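Local coordinates for protein aspartate-semialdehyde dehydrogenase 2 (PDB 2R00) that catalyses the NADPH-dependent reductive dephosphorylation of L-aspartyl-4-phosphate to L-aspartate-semialdehyde, a step toward lysine, methionine and threonine, at residues A[140-153]-A[248-261]. Residues are numbered along the deposited sequence; the frame is centred on the assembly and turned at random.
Sequences LKPIYDAVGIERIN and VHVETRAPIDAEQV
I152 and V250 form an antiparallel non-hydrogen-bonded pair in the sheet of the dimerisation domain, on the face covered by helix 131-147. A classic beta bulge interrupts the pairing: E150 and R151 both face E251, whose O accepts from E150 N at 2.8 Å and, weakly, from R151 N.

The helix settles on the ridge made by V248, V250 and T252. V250 CG1 touches I152 CG1 and, at 3.9 Å, CG of L140, which slides past V250 in the opposite direction while its CD1 meets V248 CG1 tip to tip. One turn along, I143 (chi1 -56°, CG1 beside the backbone N) sends CG2 across T252 at about a right angle, 3.8 Å from T252 CG2, and CD1 toward V261 on helix 258-267. V147 plugs the hollow where the chain leaves strand 244-252, its CG1 against A254 CB (3.7 Å) and its CG2 on T252 CB and I256 CG2.

On the other face, R151 and E251 run side by side toward the second subunit, guanidinium and carboxylate planes 19° apart, R151 NH1 4.3 Å from E251 OE2, beyond a salt bridge; N153 ND2 hydrogen-bonds to OD1 of D300 of that subunit. At the outer end, the R253 guanidinium lies flat over E150 CA, and two waters at its edge join it to I149: NE donates to one that accepts from I149 N, and NH2 to another that donates to I149 O at 2.7 Å.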
loop_
_atom_site.group_PDB
_atom_site.type_symbol
_atom_site.label_atom_id
_atom_site.label_comp_id
_atom_site.label_asym_id
_atom_site.label_seq_id
_atom_site.Cartn_x
_atom_site.Cartn_y
_atom_site.Cartn_z
ATOM N N LEU A 140 7.097 14.470 -5.572
ATOM C CA LEU A 140 8.362 13.953 -6.113
ATOM C C LEU A 140 9.272 14.993 -6.758
ATOM O O LEU A 140 10.488 14.809 -6.808
ATOM C CB LEU A 140 8.091 12.837 -7.126
ATOM C CG LEU A 140 8.237 11.372 -6.696
ATOM C CD1 LEU A 140 7.892 11.134 -5.252
ATOM C CD2 LEU A 140 7.443 10.449 -7.611
ATOM N N LYS A 141 8.678 16.066 -7.270
ATOM C CA LYS A 141 9.435 17.084 -7.998
ATOM C C LYS A 141 10.686 17.623 -7.272
ATOM O O LYS A 141 11.751 17.689 -7.898
ATOM C CB LYS A 141 8.517 18.225 -8.479
ATOM C CG LYS A 141 9.173 19.227 -9.448
ATOM C CD LYS A 141 9.902 18.541 -10.603
ATOM C CE LYS A 141 10.200 19.522 -11.739
ATOM N NZ LYS A 141 10.619 20.862 -11.253
ATOM N N PRO A 142 10.576 18.000 -5.975
ATOM C CA PRO A 142 11.785 18.422 -5.242
ATOM C C PRO A 142 12.884 17.356 -5.187
ATOM O O PRO A 142 14.064 17.692 -5.242
ATOM C CB PRO A 142 11.257 18.706 -3.825
ATOM C CG PRO A 142 9.797 18.988 -4.024
ATOM C CD PRO A 142 9.379 18.079 -5.118
ATOM N N ILE A 143 12.500 16.087 -5.060
ATOM C CA ILE A 143 13.466 14.981 -5.109
ATOM C C ILE A 143 14.068 14.835 -6.512
ATOM O O ILE A 143 15.282 14.688 -6.662
ATOM C CB ILE A 143 12.833 13.641 -4.646
ATOM C CG1 ILE A 143 12.251 13.795 -3.230
ATOM C CG2 ILE A 143 13.862 12.512 -4.725
ATOM C CD1 ILE A 143 11.212 12.714 -2.818
ATOM N N TYR A 144 13.217 14.886 -7.534
ATOM C CA TYR A 144 13.669 14.832 -8.919
ATOM C C TYR A 144 14.731 15.906 -9.181
ATOM O O TYR A 144 15.826 15.607 -9.665
ATOM C CB TYR A 144 12.484 15.023 -9.869
ATOM C CG TYR A 144 12.837 14.891 -11.333
ATOM C CD1 TYR A 144 13.033 13.641 -11.903
ATOM C CD2 TYR A 144 12.953 16.019 -12.150
ATOM C CE1 TYR A 144 13.351 13.508 -13.246
ATOM C CE2 TYR A 144 13.269 15.898 -13.497
ATOM C CZ TYR A 144 13.468 14.633 -14.038
ATOM O OH TYR A 144 13.783 14.481 -15.375
ATOM N N ASP A 145 14.399 17.146 -8.836
ATOM C CA ASP A 145 15.299 18.291 -8.994
ATOM C C ASP A 145 16.663 18.115 -8.299
ATOM O O ASP A 145 17.719 18.364 -8.903
ATOM C CB ASP A 145 14.596 19.561 -8.492
ATOM C CG ASP A 145 13.462 20.003 -9.410
ATOM O OD1 ASP A 145 13.377 19.477 -10.543
ATOM O OD2 ASP A 145 12.668 20.878 -9.004
ATOM N N ALA A 146 16.637 17.657 -7.048
ATOM C CA ALA A 146 17.855 17.517 -6.249
ATOM C C ALA A 146 18.764 16.402 -6.752
ATOM O O ALA A 146 19.958 16.629 -6.972
ATOM C CB ALA A 146 17.517 17.309 -4.778
ATOM N N VAL A 147 18.208 15.208 -6.958
ATOM C CA VAL A 147 19.037 14.025 -7.218
ATOM C C VAL A 147 18.632 13.161 -8.416
ATOM O O VAL A 147 19.286 12.159 -8.712
ATOM C CB VAL A 147 19.148 13.119 -5.960
ATOM C CG1 VAL A 147 20.052 13.758 -4.914
ATOM C CG2 VAL A 147 17.777 12.832 -5.378
ATOM N N GLY A 148 17.559 13.543 -9.100
ATOM C CA GLY A 148 17.092 12.789 -10.270
ATOM C C GLY A 148 16.300 11.561 -9.860
ATOM O O GLY A 148 16.405 11.099 -8.722
ATOM N N ILE A 149 15.493 11.041 -10.779
ATOM C CA ILE A 149 14.731 9.823 -10.526
ATOM C C ILE A 149 14.901 8.845 -11.681
ATOM O O ILE A 149 14.655 9.180 -12.842
ATOM C CB ILE A 149 13.220 10.099 -10.277
ATOM C CG1 ILE A 149 13.021 10.997 -9.050
ATOM C CG2 ILE A 149 12.456 8.768 -10.098
ATOM C CD1 ILE A 149 11.600 11.447 -8.840
ATOM N N GLU A 150 15.330 7.636 -11.334
ATOM C CA GLU A 150 15.561 6.560 -12.284
ATOM C C GLU A 150 14.296 5.721 -12.429
ATOM O O GLU A 150 13.850 5.437 -13.543
ATOM C CB GLU A 150 16.725 5.699 -11.783
ATOM C CG GLU A 150 17.229 4.637 -12.742
ATOM C CD GLU A 150 18.475 3.928 -12.213
ATOM O OE1 GLU A 150 19.289 3.448 -13.041
ATOM O OE2 GLU A 150 18.652 3.865 -10.965
ATOM N N ARG A 151 13.714 5.345 -11.289
ATOM C CA ARG A 151 12.548 4.479 -11.265
ATOM C C ARG A 151 11.590 4.856 -10.133
ATOM O O ARG A 151 12.022 5.129 -9.011
ATOM C CB ARG A 151 13.000 3.032 -11.112
ATOM C CG ARG A 151 11.918 2.000 -11.370
ATOM C CD ARG A 151 12.439 0.582 -11.144
ATOM N NE ARG A 151 13.875 0.495 -11.396
ATOM C CZ ARG A 151 14.776 0.156 -10.478
ATOM N NH1 ARG A 151 14.383 -0.159 -9.246
ATOM N NH2 ARG A 151 16.065 0.118 -10.796
ATOM N N ILE A 152 10.293 4.890 -10.453
ATOM C CA ILE A 152 9.227 5.066 -9.452
ATOM C C ILE A 152 8.371 3.804 -9.422
ATOM O O ILE A 152 7.848 3.371 -10.458
ATOM C CB ILE A 152 8.287 6.269 -9.776
ATOM C CG1 ILE A 152 9.067 7.589 -9.843
ATOM C CG2 ILE A 152 7.156 6.375 -8.732
ATOM C CD1 ILE A 152 8.348 8.704 -10.639
ATOM N N ASN A 153 8.244 3.215 -8.237
ATOM C CA ASN A 153 7.240 2.197 -7.981
ATOM C C ASN A 153 6.188 2.781 -7.034
ATOM O O ASN A 153 6.510 3.270 -5.943
ATOM C CB ASN A 153 7.880 0.929 -7.400
ATOM C CG ASN A 153 8.636 0.113 -8.461
ATOM O OD1 ASN A 153 9.477 0.648 -9.182
ATOM N ND2 ASN A 153 8.330 -1.180 -8.555
ATOM N N VAL A 248 4.780 5.443 -2.230
ATOM C CA VAL A 248 5.741 5.747 -3.297
ATOM C C VAL A 248 7.145 5.304 -2.923
ATOM O O VAL A 248 7.666 5.671 -1.861
ATOM C CB VAL A 248 5.795 7.277 -3.648
ATOM C CG1 VAL A 248 6.637 7.514 -4.911
ATOM C CG2 VAL A 248 4.399 7.852 -3.828
ATOM N N HIS A 249 7.747 4.501 -3.797
ATOM C CA HIS A 249 9.172 4.230 -3.712
ATOM C C HIS A 249 9.870 4.821 -4.932
ATOM O O HIS A 249 9.434 4.590 -6.067
ATOM C CB HIS A 249 9.467 2.729 -3.630
ATOM C CG HIS A 249 10.930 2.413 -3.681
ATOM N ND1 HIS A 249 11.743 2.456 -2.569
ATOM C CD2 HIS A 249 11.735 2.092 -4.721
ATOM C CE1 HIS A 249 12.981 2.152 -2.921
ATOM N NE2 HIS A 249 13.002 1.929 -4.222
ATOM N N VAL A 250 10.943 5.574 -4.692
ATOM C CA VAL A 250 11.746 6.132 -5.776
ATOM C C VAL A 250 13.215 5.711 -5.709
ATOM O O VAL A 250 13.839 5.709 -4.651
ATOM C CB VAL A 250 11.603 7.686 -5.908
ATOM C CG1 VAL A 250 10.145 8.057 -6.160
ATOM C CG2 VAL A 250 12.112 8.406 -4.687
ATOM N N GLU A 251 13.730 5.315 -6.860
ATOM C CA GLU A 251 15.132 5.020 -7.039
ATOM C C GLU A 251 15.730 6.297 -7.633
ATOM O O GLU A 251 15.367 6.703 -8.747
ATOM C CB GLU A 251 15.271 3.833 -7.990
ATOM C CG GLU A 251 16.578 3.096 -7.926
ATOM C CD GLU A 251 16.865 2.470 -6.572
ATOM O OE1 GLU A 251 18.041 2.509 -6.185
ATOM O OE2 GLU A 251 15.949 1.955 -5.895
ATOM N N THR A 252 16.584 6.959 -6.859
ATOM C CA THR A 252 17.170 8.244 -7.269
ATOM C C THR A 252 18.495 8.029 -8.012
ATOM O O THR A 252 19.055 6.927 -7.984
ATOM C CB THR A 252 17.368 9.192 -6.064
ATOM O OG1 THR A 252 18.269 8.596 -5.128
ATOM C CG2 THR A 252 16.041 9.473 -5.368
ATOM N N ARG A 253 18.983 9.061 -8.702
ATOM C CA ARG A 253 20.239 8.923 -9.451
ATOM C C ARG A 253 21.446 9.265 -8.573
ATOM O O ARG A 253 22.571 8.887 -8.886
ATOM C CB ARG A 253 20.224 9.736 -10.756
ATOM C CG ARG A 253 19.137 9.316 -11.743
ATOM C CD ARG A 253 19.364 9.899 -13.140
ATOM N NE ARG A 253 18.210 9.697 -14.021
ATOM C CZ ARG A 253 17.984 8.599 -14.746
ATOM N NH1 ARG A 253 18.830 7.579 -14.719
ATOM N NH2 ARG A 253 16.906 8.522 -15.515
ATOM N N ALA A 254 21.193 9.975 -7.473
ATOM C CA ALA A 254 22.200 10.222 -6.438
ATOM C C ALA A 254 21.591 9.953 -5.065
ATOM O O ALA A 254 20.382 10.146 -4.881
ATOM C CB ALA A 254 22.706 11.650 -6.514
ATOM N N PRO A 255 22.423 9.522 -4.088
ATOM C CA PRO A 255 21.901 9.249 -2.747
ATOM C C PRO A 255 21.357 10.517 -2.119
ATOM O O PRO A 255 21.890 11.599 -2.364
ATOM C CB PRO A 255 23.140 8.790 -1.961
ATOM C CG PRO A 255 24.169 8.455 -2.976
ATOM C CD PRO A 255 23.875 9.280 -4.176
ATOM N N ILE A 256 20.295 10.381 -1.331
ATOM C CA ILE A 256 19.738 11.505 -0.573
ATOM C C ILE A 256 19.119 11.023 0.740
ATOM O O ILE A 256 18.380 10.035 0.763
ATOM C CB ILE A 256 18.725 12.341 -1.409
ATOM C CG1 ILE A 256 18.390 13.646 -0.681
ATOM C CG2 ILE A 256 17.465 11.520 -1.754
ATOM C CD1 ILE A 256 17.597 14.627 -1.520
ATOM N N ASP A 257 19.425 11.724 1.827
ATOM C CA ASP A 257 18.980 11.309 3.151
ATOM C C ASP A 257 17.523 11.685 3.359
ATOM O O ASP A 257 17.090 12.758 2.927
ATOM C CB ASP A 257 19.851 11.942 4.244
ATOM C CG ASP A 257 19.864 11.125 5.525
ATOM O OD1 ASP A 257 18.815 11.050 6.212
ATOM O OD2 ASP A 257 20.934 10.556 5.850
ATOM N N ALA A 258 16.779 10.798 4.018
ATOM C CA ALA A 258 15.382 11.039 4.364
ATOM C C ALA A 258 15.193 12.400 5.039
ATOM O O ALA A 258 14.221 13.103 4.770
ATOM C CB ALA A 258 14.865 9.939 5.255
ATOM N N GLU A 259 16.136 12.761 5.906
ATOM C CA GLU A 259 16.093 14.031 6.632
ATOM C C GLU A 259 16.160 15.213 5.681
ATOM O O GLU A 259 15.500 16.219 5.902
ATOM C CB GLU A 259 17.239 14.119 7.645
ATOM C CG GLU A 259 17.152 13.125 8.785
ATOM C CD GLU A 259 15.991 13.400 9.737
ATOM O OE1 GLU A 259 15.505 14.559 9.794
ATOM O OE2 GLU A 259 15.567 12.451 10.434
ATOM N N GLN A 260 16.965 15.081 4.626
ATOM C CA GLN A 260 17.097 16.139 3.627
ATOM C C GLN A 260 15.781 16.303 2.866
ATOM O O GLN A 260 15.236 17.413 2.794
ATOM C CB GLN A 260 18.267 15.866 2.675
ATOM C CG GLN A 260 19.625 15.777 3.386
ATOM C CD GLN A 260 20.754 15.257 2.497
ATOM O OE1 GLN A 260 20.689 14.143 1.951
ATOM N NE2 GLN A 260 21.814 16.055 2.372
ATOM N N VAL A 261 15.241 15.204 2.341
ATOM C CA VAL A 261 13.969 15.305 1.620
ATOM C C VAL A 261 12.806 15.794 2.504
ATOM O O VAL A 261 11.948 16.536 2.029
ATOM C CB VAL A 261 13.650 14.063 0.697
ATOM C CG1 VAL A 261 14.730 13.004 0.775
ATOM C CG2 VAL A 261 12.248 13.495 0.930
HETATM O O HOH W 1 16.556 12.049 -13.452
HETATM O O HOH W 2 15.356 10.511 -15.128
#